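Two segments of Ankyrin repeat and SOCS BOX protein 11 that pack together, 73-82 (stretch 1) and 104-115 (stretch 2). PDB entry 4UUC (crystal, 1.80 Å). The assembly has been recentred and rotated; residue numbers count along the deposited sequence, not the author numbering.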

# COMPACT_ATOMS: atom_id res chain seq x y z
N PRO A 73 12.17 5.20 1.89
CA PRO A 73 11.46 6.45 1.60
C PRO A 73 10.18 6.20 0.80
O PRO A 73 9.18 6.88 1.05
CB PRO A 73 12.48 7.24 0.78
CG PRO A 73 13.82 6.73 1.27
CD PRO A 73 13.61 5.28 1.57
N LEU A 74 10.21 5.24 -0.11
CA LEU A 74 9.04 4.94 -0.94
C LEU A 74 7.89 4.41 -0.09
O LEU A 74 6.73 4.78 -0.30
CB LEU A 74 9.39 3.95 -2.04
CG LEU A 74 8.28 3.61 -3.04
CD1 LEU A 74 7.74 4.86 -3.75
CD2 LEU A 74 8.79 2.61 -4.06
N PHE A 75 8.19 3.53 0.86
CA PHE A 75 7.17 3.05 1.78
C PHE A 75 6.55 4.23 2.53
O PHE A 75 5.33 4.34 2.62
CB PHE A 75 7.75 2.03 2.77
CG PHE A 75 6.75 1.54 3.78
CD1 PHE A 75 5.90 0.50 3.48
CD2 PHE A 75 6.67 2.13 5.03
CE1 PHE A 75 4.97 0.05 4.41
CE2 PHE A 75 5.76 1.69 5.96
CZ PHE A 75 4.91 0.65 5.66
N ASN A 76 7.39 5.12 3.06
CA ASN A 76 6.89 6.27 3.80
C ASN A 76 6.03 7.17 2.91
O ASN A 76 5.00 7.68 3.36
CB ASN A 76 8.06 7.07 4.38
CG ASN A 76 8.68 6.38 5.60
OD1 ASN A 76 8.28 5.28 5.97
ND2 ASN A 76 9.65 7.04 6.21
N ALA A 77 6.42 7.32 1.65
CA ALA A 77 5.66 8.13 0.71
C ALA A 77 4.27 7.53 0.51
O ALA A 77 3.29 8.25 0.34
CB ALA A 77 6.39 8.24 -0.62
N CYS A 78 4.20 6.21 0.55
CA CYS A 78 2.93 5.51 0.39
C CYS A 78 2.09 5.57 1.67
O CYS A 78 0.88 5.39 1.62
CB CYS A 78 3.18 4.05 -0.02
SG CYS A 78 3.74 3.88 -1.73
N CYS A 79 2.73 5.84 2.80
CA CYS A 79 1.99 6.12 4.03
C CYS A 79 1.31 7.48 3.92
O CYS A 79 0.15 7.64 4.30
CB CYS A 79 2.91 6.11 5.26
SG CYS A 79 3.56 4.50 5.73
N SER A 80 2.05 8.46 3.41
CA SER A 80 1.55 9.82 3.31
C SER A 80 0.50 9.96 2.21
O SER A 80 -0.38 10.81 2.29
CB SER A 80 2.71 10.79 3.05
OG SER A 80 3.18 10.68 1.72
N GLY A 81 0.61 9.13 1.18
CA GLY A 81 -0.30 9.19 0.05
C GLY A 81 0.05 10.30 -0.93
O GLY A 81 -0.79 10.70 -1.75
N SER A 82 1.28 10.80 -0.87
CA SER A 82 1.75 11.81 -1.82
C SER A 82 2.26 11.18 -3.12
O SER A 82 3.38 10.67 -3.18
CB SER A 82 2.86 12.66 -1.20
OG SER A 82 3.36 13.57 -2.17
N SER A 104 6.43 -3.40 2.29
CA SER A 104 5.94 -3.28 0.92
C SER A 104 5.18 -1.97 0.70
O SER A 104 4.18 -1.73 1.36
CB SER A 104 5.02 -4.45 0.57
OG SER A 104 4.45 -4.29 -0.72
N PRO A 105 5.65 -1.13 -0.24
CA PRO A 105 4.96 0.14 -0.48
C PRO A 105 3.53 -0.02 -1.01
O PRO A 105 2.64 0.68 -0.51
CB PRO A 105 5.84 0.82 -1.53
CG PRO A 105 7.20 0.25 -1.31
CD PRO A 105 6.95 -1.18 -0.94
N ILE A 106 3.30 -0.90 -1.98
CA ILE A 106 1.98 -0.97 -2.59
C ILE A 106 0.92 -1.46 -1.60
O ILE A 106 -0.21 -0.99 -1.62
CB ILE A 106 1.97 -1.86 -3.86
CG1 ILE A 106 0.68 -1.61 -4.66
CG2 ILE A 106 2.13 -3.34 -3.51
CD1 ILE A 106 0.62 -2.35 -5.99
N HIS A 107 1.29 -2.38 -0.71
CA HIS A 107 0.32 -2.91 0.26
C HIS A 107 -0.10 -1.85 1.27
O HIS A 107 -1.26 -1.81 1.68
CB HIS A 107 0.89 -4.14 0.97
CG HIS A 107 1.06 -5.32 0.07
ND1 HIS A 107 2.10 -5.44 -0.82
CD2 HIS A 107 0.29 -6.43 -0.11
CE1 HIS A 107 1.98 -6.57 -1.50
NE2 HIS A 107 0.89 -7.19 -1.08
N GLU A 108 0.83 -0.98 1.66
CA GLU A 108 0.49 0.11 2.56
C GLU A 108 -0.36 1.15 1.85
O GLU A 108 -1.33 1.67 2.42
CB GLU A 108 1.76 0.77 3.12
CG GLU A 108 1.49 1.81 4.20
CD GLU A 108 0.88 1.23 5.47
OE1 GLU A 108 1.06 0.01 5.72
OE2 GLU A 108 0.23 1.99 6.22
N ALA A 109 -0.02 1.46 0.60
CA ALA A 109 -0.81 2.41 -0.19
C ALA A 109 -2.26 1.94 -0.29
O ALA A 109 -3.18 2.73 -0.07
CB ALA A 109 -0.21 2.59 -1.57
N VAL A 110 -2.45 0.67 -0.62
CA VAL A 110 -3.79 0.12 -0.77
C VAL A 110 -4.53 0.14 0.56
O VAL A 110 -5.68 0.56 0.62
CB VAL A 110 -3.76 -1.32 -1.32
CG1 VAL A 110 -5.16 -1.95 -1.30
CG2 VAL A 110 -3.21 -1.33 -2.74
N LYS A 111 -3.87 -0.30 1.63
CA LYS A 111 -4.47 -0.28 2.96
C LYS A 111 -5.07 1.09 3.29
O LYS A 111 -6.18 1.18 3.82
CB LYS A 111 -3.43 -0.67 4.02
CG LYS A 111 -3.93 -0.56 5.45
CD LYS A 111 -2.88 -1.06 6.43
CE LYS A 111 -3.33 -0.91 7.88
NZ LYS A 111 -2.35 -1.52 8.82
N ARG A 112 -4.34 2.15 2.96
CA ARG A 112 -4.76 3.51 3.26
C ARG A 112 -5.68 4.12 2.20
O ARG A 112 -6.13 5.26 2.35
CB ARG A 112 -3.54 4.40 3.45
CG ARG A 112 -2.71 4.03 4.68
CD ARG A 112 -1.44 4.86 4.75
NE ARG A 112 -0.65 4.52 5.93
CZ ARG A 112 -0.42 5.33 6.97
NH1 ARG A 112 -0.91 6.57 7.00
NH2 ARG A 112 0.32 4.91 7.98
N GLY A 113 -5.94 3.38 1.13
CA GLY A 113 -6.82 3.84 0.07
C GLY A 113 -6.18 4.86 -0.86
O GLY A 113 -6.88 5.66 -1.48
N HIS A 114 -4.86 4.82 -0.96
CA HIS A 114 -4.13 5.75 -1.82
C HIS A 114 -4.04 5.19 -3.24
O HIS A 114 -3.00 4.68 -3.67
CB HIS A 114 -2.73 6.01 -1.27
CG HIS A 114 -2.73 6.67 0.08
ND1 HIS A 114 -3.70 7.57 0.47
CD2 HIS A 114 -1.88 6.55 1.12
CE1 HIS A 114 -3.44 7.98 1.70
NE2 HIS A 114 -2.34 7.38 2.12
N ARG A 115 -5.14 5.31 -3.98
CA ARG A 115 -5.27 4.65 -5.27
C ARG A 115 -4.26 5.13 -6.30
O ARG A 115 -3.74 4.33 -7.08
CB ARG A 115 -6.68 4.84 -5.81
CG ARG A 115 -6.94 4.08 -7.11
CD ARG A 115 -8.31 4.42 -7.69
NE ARG A 115 -8.59 5.85 -7.60
CZ ARG A 115 -7.96 6.78 -8.31
NH1 ARG A 115 -7.00 6.45 -9.16
NH2 ARG A 115 -8.28 8.06 -8.15

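Helices 73-80 and 105-111 run side by side in the same direction, their axes 8° from parallel and 8.1 Å apart at closest approach. The CA register follows this close approach: the CA atoms of Phe75 and Pro105 lie 4.3 Å apart, and those of Cys78 and Ala109 4.9 Å.

Several apolar side-chain contacts line the interface from its N-terminal end to Cys78, although Cys78 O is buried with no partner. Cys78 points toward stretch 2, with SG 3.7 Å from Pro105 CB and CB 4.0 Å from Ala109 CB, a meeting of two small side chains; Leu74 CG adds a 3.9 Å contact to Pro105 CG. Phe75, with chi1 near 178°, extends its ring along the first turn of the second helix: the ring edge meets Ser104 O, and CE1 lies 3.5 Å from Glu108 CB.

At the C-terminal end, His114 NE2 donates a weak hydrogen bond to Cys79 O (3.3 Å, 147°). The same ring receives a CH-pi contact from Gly81, whose CA sits 3.4 Å from the His114 ring centroid and 15° off its normal. An ideal CB on Gly81 would fall 2.5 Å from His114 CE1, a clash, and positive phi independently favours glycine. Within stretch 2, Arg112 NE forms a salt bridge with Glu108 OE2 (2.7 Å), and one face of the guanidinium lies against Cys79 CA.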